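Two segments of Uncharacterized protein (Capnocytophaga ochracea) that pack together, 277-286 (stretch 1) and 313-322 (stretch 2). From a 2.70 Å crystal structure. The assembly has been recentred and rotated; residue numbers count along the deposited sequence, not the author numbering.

Stretch 1 (277-286) ILNDVMATYT
Stretch 2, residues 313-322: AMPNFFLAEY

How are the two stretches arranged? Residues 278-286 and 314-322 are both helical, and their axes run nearly parallel, 5° apart in direction, with a closest approach of 13.3 Å. At that spacing the contact is made by side chains, many of them long, reaching between the helices. Register is set by Val-281 CA to Met-314 CA at 10.4 Å and Tyr-285 CA to Phe-318 CA at 8.7 Å, one helical turn further on. Ile-277 (phi/psi -83/147) is the N-cap of the first helix, its O accepting from Val-281 N at 3.1 Å; most helical residues lie near -65/-41, with Leu-278 at -53/-35 and Asn-316 at -77/-23.

What meets the first turn? Leu-278 (chi1 t, chi2 p) points sideways, yet its tip reaches the selenomethionine Met-314, CD1 to SE 4.3 Å. Met-314 is extended through chi1 and chi2 (t, t), with chi3 p, and so carries its end across to stretch 1.

Where do Val-281 and Met-282 pack? Val-281 (chi1 t) points toward stretch 2; its CG1 lies 3.7 Å from Met-314 CE and 4.1 Å from Phe-318 CE2, at the edge of that ring. Met-282, also selenomethionine (m, m, t), starts sideways but brings CE to 4.0 Å from Met-314 SE. Met-314 thus touches three residues of the first helix.

Why does Tyr-285 dominate? Pointing toward stretch 2 with chi1 t and chi2 74°, it has the largest covered area. Phe-318 (chi1 m, chi2 -13°) lies over one face of its ring, with Tyr-285 CD1 to Phe-318 CE1 at 3.4 Å; the planes differ by 16° and the centroids are 4.7 Å apart, but the rings are slid and barely overlap. Beyond them, Tyr-285 OH donates a short 2.5 Å hydrogen bond to Glu-321 OE1 (m, t, chi3 -18°), the only one between the stretches. The same OH sits 4.1 Å from Phe-317 CE2, at that ring's edge.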

ATOM      1  N   ILE B 277       1.913  17.585  20.661  1.00 35.08           N
ATOM      2  CA  ILE B 277       3.220  17.715  20.036  1.00 30.21           C
ATOM      3  C   ILE B 277       3.630  19.181  19.947  1.00 37.30           C
ATOM      4  O   ILE B 277       2.782  20.064  19.802  1.00 39.86           O
ATOM      5  CB  ILE B 277       3.239  17.078  18.639  1.00 34.97           C
ATOM      6  CG1 ILE B 277       2.135  17.673  17.764  1.00 36.02           C
ATOM      7  CG2 ILE B 277       3.067  15.571  18.748  1.00 22.60           C
ATOM      8  CD1 ILE B 277       2.093  17.101  16.364  1.00 36.67           C
ATOM      9  N   LEU B 278       4.934  19.428  20.049  1.00 37.69           N
ATOM     10  CA  LEU B 278       5.482  20.781  20.049  1.00 32.05           C
ATOM     11  C   LEU B 278       5.009  21.608  18.854  1.00 34.17           C
ATOM     12  O   LEU B 278       4.793  22.813  18.971  1.00 44.65           O
ATOM     13  CB  LEU B 278       7.010  20.727  20.070  1.00 29.77           C
ATOM     14  CG  LEU B 278       7.723  22.054  20.330  1.00 36.47           C
ATOM     15  CD1 LEU B 278       7.303  22.624  21.676  1.00 30.51           C
ATOM     16  CD2 LEU B 278       9.231  21.873  20.264  1.00 29.54           C
ATOM     17  N   ASN B 279       4.845  20.949  17.711  1.00 35.92           N
ATOM     18  CA  ASN B 279       4.348  21.605  16.507  1.00 39.09           C
ATOM     19  C   ASN B 279       2.950  22.184  16.709  1.00 42.96           C
ATOM     20  O   ASN B 279       2.681  23.327  16.336  1.00 35.28           O
ATOM     21  CB  ASN B 279       4.344  20.619  15.336  1.00 47.83           C
ATOM     22  CG  ASN B 279       3.723  21.203  14.081  1.00 61.13           C
ATOM     23  OD1 ASN B 279       4.390  21.884  13.302  1.00 74.81           O
ATOM     24  ND2 ASN B 279       2.438  20.929  13.872  1.00 45.36           N
ATOM     25  N   ASP B 280       2.067  21.392  17.310  1.00 37.34           N
ATOM     26  CA  ASP B 280       0.690  21.812  17.542  1.00 38.27           C
ATOM     27  C   ASP B 280       0.601  22.897  18.611  1.00 44.75           C
ATOM     28  O   ASP B 280      -0.242  23.790  18.531  1.00 45.26           O
ATOM     29  CB  ASP B 280      -0.171  20.612  17.939  1.00 43.95           C
ATOM     30  CG  ASP B 280      -0.480  19.702  16.765  1.00 45.49           C
ATOM     31  OD1 ASP B 280       0.134  19.885  15.693  1.00 44.71           O
ATOM     32  OD2 ASP B 280      -1.333  18.803  16.918  1.00 53.84           O
ATOM     33  N   VAL B 281       1.472  22.815  19.611  1.00 39.12           N
ATOM     34  CA  VAL B 281       1.494  23.809  20.676  1.00 37.27           C
ATOM     35  C   VAL B 281       1.973  25.158  20.151  1.00 35.32           C
ATOM     36  O   VAL B 281       1.355  26.190  20.410  1.00 35.93           O
ATOM     37  CB  VAL B 281       2.393  23.367  21.845  1.00 32.85           C
ATOM     38  CG1 VAL B 281       2.506  24.478  22.878  1.00 30.59           C
ATOM     39  CG2 VAL B 281       1.849  22.097  22.479  1.00 26.00           C
HETATM   40  N   MSE B 282       3.072  25.143  19.403  1.00 35.01           N
HETATM   41  CA  MSE B 282       3.643  26.368  18.855  1.00 33.88           C
HETATM   42  C   MSE B 282       2.720  27.018  17.829  1.00 38.77           C
HETATM   43  O   MSE B 282       2.679  28.242  17.713  1.00 44.27           O
HETATM   44  CB  MSE B 282       5.009  26.087  18.229  1.00 33.22           C
HETATM   45  CG  MSE B 282       6.087  25.772  19.250  1.00 49.31           C
HETATM   46 SE   MSE B 282       6.182  27.137  20.642  1.00 75.01          SE
HETATM   47  CE  MSE B 282       7.572  26.346  21.755  1.00 92.05           C
ATOM     48  N   ALA B 283       1.984  26.197  17.090  1.00 35.04           N
ATOM     49  CA  ALA B 283       1.015  26.707  16.128  1.00 35.58           C
ATOM     50  C   ALA B 283      -0.085  27.467  16.854  1.00 42.96           C
ATOM     51  O   ALA B 283      -0.546  28.511  16.393  1.00 50.53           O
ATOM     52  CB  ALA B 283       0.429  25.574  15.305  1.00 34.52           C
ATOM     53  N   THR B 284      -0.496  26.936  18.000  1.00 32.76           N
ATOM     54  CA  THR B 284      -1.519  27.570  18.818  1.00 35.08           C
ATOM     55  C   THR B 284      -0.991  28.873  19.406  1.00 43.72           C
ATOM     56  O   THR B 284      -1.685  29.889  19.418  1.00 47.81           O
ATOM     57  CB  THR B 284      -1.985  26.641  19.954  1.00 38.51           C
ATOM     58  OG1 THR B 284      -2.377  25.374  19.410  1.00 38.08           O
ATOM     59  CG2 THR B 284      -3.160  27.256  20.702  1.00 32.10           C
ATOM     60  N   TYR B 285       0.251  28.831  19.879  1.00 38.92           N
ATOM     61  CA  TYR B 285       0.896  29.986  20.497  1.00 33.36           C
ATOM     62  C   TYR B 285       1.100  31.125  19.501  1.00 41.46           C
ATOM     63  O   TYR B 285       0.872  32.290  19.825  1.00 52.80           O
ATOM     64  CB  TYR B 285       2.235  29.567  21.109  1.00 31.64           C
ATOM     65  CG  TYR B 285       3.063  30.702  21.671  1.00 29.33           C
ATOM     66  CD1 TYR B 285       2.719  31.314  22.869  1.00 34.59           C
ATOM     67  CD2 TYR B 285       4.201  31.147  21.012  1.00 21.55           C
ATOM     68  CE1 TYR B 285       3.480  32.344  23.390  1.00 32.76           C
ATOM     69  CE2 TYR B 285       4.967  32.177  21.524  1.00 30.96           C
ATOM     70  CZ  TYR B 285       4.603  32.771  22.713  1.00 34.87           C
ATOM     71  OH  TYR B 285       5.364  33.797  23.225  1.00 41.03           O
ATOM     72  N   THR B 286       1.527  30.780  18.290  1.00 38.36           N
ATOM     73  CA  THR B 286       1.762  31.772  17.246  1.00 35.62           C
ATOM     74  C   THR B 286       0.459  32.453  16.834  1.00 38.83           C
ATOM     75  O   THR B 286       0.422  33.667  16.624  1.00 40.00           O
ATOM     76  CB  THR B 286       2.423  31.134  16.006  1.00 33.29           C
ATOM     77  OG1 THR B 286       3.655  30.510  16.388  1.00 42.44           O
ATOM     78  CG2 THR B 286       2.708  32.186  14.946  1.00 31.06           C
ATOM     79  N   ALA B 313      10.338  24.697  31.036  1.00 41.16           N
ATOM     80  CA  ALA B 313      10.105  26.101  31.365  1.00 39.78           C
ATOM     81  C   ALA B 313       8.890  26.698  30.653  1.00 41.45           C
ATOM     82  O   ALA B 313       8.464  27.808  30.972  1.00 33.78           O
ATOM     83  CB  ALA B 313      11.344  26.918  31.040  1.00 24.44           C
HETATM   84  N   MSE B 314       8.334  25.963  29.695  1.00 46.18           N
HETATM   85  CA  MSE B 314       7.281  26.495  28.831  1.00 43.21           C
HETATM   86  C   MSE B 314       5.986  26.940  29.539  1.00 43.11           C
HETATM   87  O   MSE B 314       5.497  28.036  29.258  1.00 36.53           O
HETATM   88  CB  MSE B 314       6.934  25.475  27.743  1.00 31.74           C
HETATM   89  CG  MSE B 314       6.111  26.065  26.617  1.00 38.53           C
HETATM   90 SE   MSE B 314       5.913  24.852  25.113  0.65 56.12          SE
HETATM   91  CE  MSE B 314       4.576  23.678  25.877  1.00 32.85           C
ATOM     92  N   PRO B 315       5.415  26.105  30.434  1.00 39.98           N
ATOM     93  CA  PRO B 315       4.143  26.519  31.047  1.00 35.47           C
ATOM     94  C   PRO B 315       4.215  27.851  31.791  1.00 39.81           C
ATOM     95  O   PRO B 315       3.315  28.680  31.646  1.00 48.69           O
ATOM     96  CB  PRO B 315       3.843  25.381  32.026  1.00 37.39           C
ATOM     97  CG  PRO B 315       4.517  24.205  31.441  1.00 47.81           C
ATOM     98  CD  PRO B 315       5.784  24.737  30.847  1.00 45.61           C
ATOM     99  N   ASN B 316       5.271  28.055  32.570  1.00 33.39           N
ATOM    100  CA  ASN B 316       5.413  29.293  33.324  1.00 34.76           C
ATOM    101  C   ASN B 316       5.866  30.453  32.446  1.00 44.55           C
ATOM    102  O   ASN B 316       5.642  31.614  32.784  1.00 50.59           O
ATOM    103  CB  ASN B 316       6.385  29.100  34.487  1.00 34.85           C
ATOM    104  CG  ASN B 316       5.765  28.334  35.638  1.00 40.43           C
ATOM    105  OD1 ASN B 316       4.575  28.478  35.924  1.00 35.51           O
ATOM    106  ND2 ASN B 316       6.567  27.511  36.304  1.00 42.69           N
ATOM    107  N   PHE B 317       6.497  30.144  31.319  1.00 34.08           N
ATOM    108  CA  PHE B 317       6.863  31.182  30.363  1.00 27.23           C
ATOM    109  C   PHE B 317       5.609  31.755  29.711  1.00 36.60           C
ATOM    110  O   PHE B 317       5.480  32.968  29.558  1.00 39.41           O
ATOM    111  CB  PHE B 317       7.812  30.638  29.295  1.00 29.34           C
ATOM    112  CG  PHE B 317       8.259  31.673  28.299  1.00 36.56           C
ATOM    113  CD1 PHE B 317       9.372  32.456  28.546  1.00 28.86           C
ATOM    114  CD2 PHE B 317       7.562  31.862  27.115  1.00 42.72           C
ATOM    115  CE1 PHE B 317       9.786  33.407  27.631  1.00 36.63           C
ATOM    116  CE2 PHE B 317       7.971  32.811  26.196  1.00 33.64           C
ATOM    117  CZ  PHE B 317       9.084  33.584  26.454  1.00 32.32           C
ATOM    118  N   PHE B 318       4.694  30.872  29.321  1.00 37.31           N
ATOM    119  CA  PHE B 318       3.422  31.288  28.742  1.00 38.09           C
ATOM    120  C   PHE B 318       2.610  32.094  29.747  1.00 39.10           C
ATOM    121  O   PHE B 318       2.021  33.119  29.407  1.00 42.67           O
ATOM    122  CB  PHE B 318       2.611  30.075  28.273  1.00 34.16           C
ATOM    123  CG  PHE B 318       3.128  29.445  27.011  1.00 30.61           C
ATOM    124  CD1 PHE B 318       4.070  30.090  26.229  1.00 34.66           C
ATOM    125  CD2 PHE B 318       2.660  28.206  26.602  1.00 36.16           C
ATOM    126  CE1 PHE B 318       4.544  29.509  25.067  1.00 38.20           C
ATOM    127  CE2 PHE B 318       3.128  27.620  25.439  1.00 36.16           C
ATOM    128  CZ  PHE B 318       4.071  28.274  24.671  1.00 33.91           C
ATOM    129  N   LEU B 319       2.589  31.621  30.988  1.00 38.57           N
ATOM    130  CA  LEU B 319       1.830  32.274  32.047  1.00 35.32           C
ATOM    131  C   LEU B 319       2.419  33.641  32.390  1.00 37.44           C
ATOM    132  O   LEU B 319       1.681  34.601  32.615  1.00 44.69           O
ATOM    133  CB  LEU B 319       1.786  31.388  33.293  1.00 38.39           C
ATOM    134  CG  LEU B 319       0.872  31.838  34.432  1.00 38.20           C
ATOM    135  CD1 LEU B 319      -0.578  31.904  33.972  1.00 25.55           C
ATOM    136  CD2 LEU B 319       1.018  30.908  35.625  1.00 27.76           C
ATOM    137  N   ALA B 320       3.745  33.723  32.427  1.00 40.10           N
ATOM    138  CA  ALA B 320       4.425  34.981  32.720  1.00 40.39           C
ATOM    139  C   ALA B 320       4.135  36.022  31.644  1.00 43.47           C
ATOM    140  O   ALA B 320       3.926  37.197  31.946  1.00 49.59           O
ATOM    141  CB  ALA B 320       5.923  34.762  32.854  1.00 34.96           C
ATOM    142  N   GLU B 321       4.125  35.586  30.387  1.00 36.73           N
ATOM    143  CA  GLU B 321       3.796  36.478  29.283  1.00 37.59           C
ATOM    144  C   GLU B 321       2.353  36.955  29.392  1.00 39.75           C
ATOM    145  O   GLU B 321       2.049  38.105  29.083  1.00 44.40           O
ATOM    146  CB  GLU B 321       4.024  35.789  27.935  1.00 27.98           C
ATOM    147  CG  GLU B 321       5.467  35.830  27.451  1.00 35.22           C
ATOM    148  CD  GLU B 321       5.619  35.358  26.014  1.00 50.17           C
ATOM    149  OE1 GLU B 321       4.697  34.686  25.502  1.00 42.64           O
ATOM    150  OE2 GLU B 321       6.659  35.665  25.394  1.00 54.81           O
ATOM    151  N   TYR B 322       1.471  36.067  29.839  1.00 30.88           N
ATOM    152  CA  TYR B 322       0.065  36.410  30.014  1.00 33.64           C
ATOM    153  C   TYR B 322      -0.116  37.518  31.043  1.00 37.87           C
ATOM    154  O   TYR B 322      -0.925  38.427  30.856  1.00 36.85           O
ATOM    155  CB  TYR B 322      -0.746  35.183  30.433  1.00 27.34           C
ATOM    156  CG  TYR B 322      -2.122  35.529  30.959  1.00 38.76           C
ATOM    157  CD1 TYR B 322      -3.150  35.869  30.092  1.00 40.24           C
ATOM    158  CD2 TYR B 322      -2.390  35.523  32.322  1.00 40.02           C
ATOM    159  CE1 TYR B 322      -4.408  36.189  30.563  1.00 40.11           C
ATOM    160  CE2 TYR B 322      -3.647  35.843  32.803  1.00 38.53           C
ATOM    161  CZ  TYR B 322      -4.651  36.176  31.919  1.00 40.42           C
ATOM    162  OH  TYR B 322      -5.905  36.494  32.388  1.00 50.84           O
TER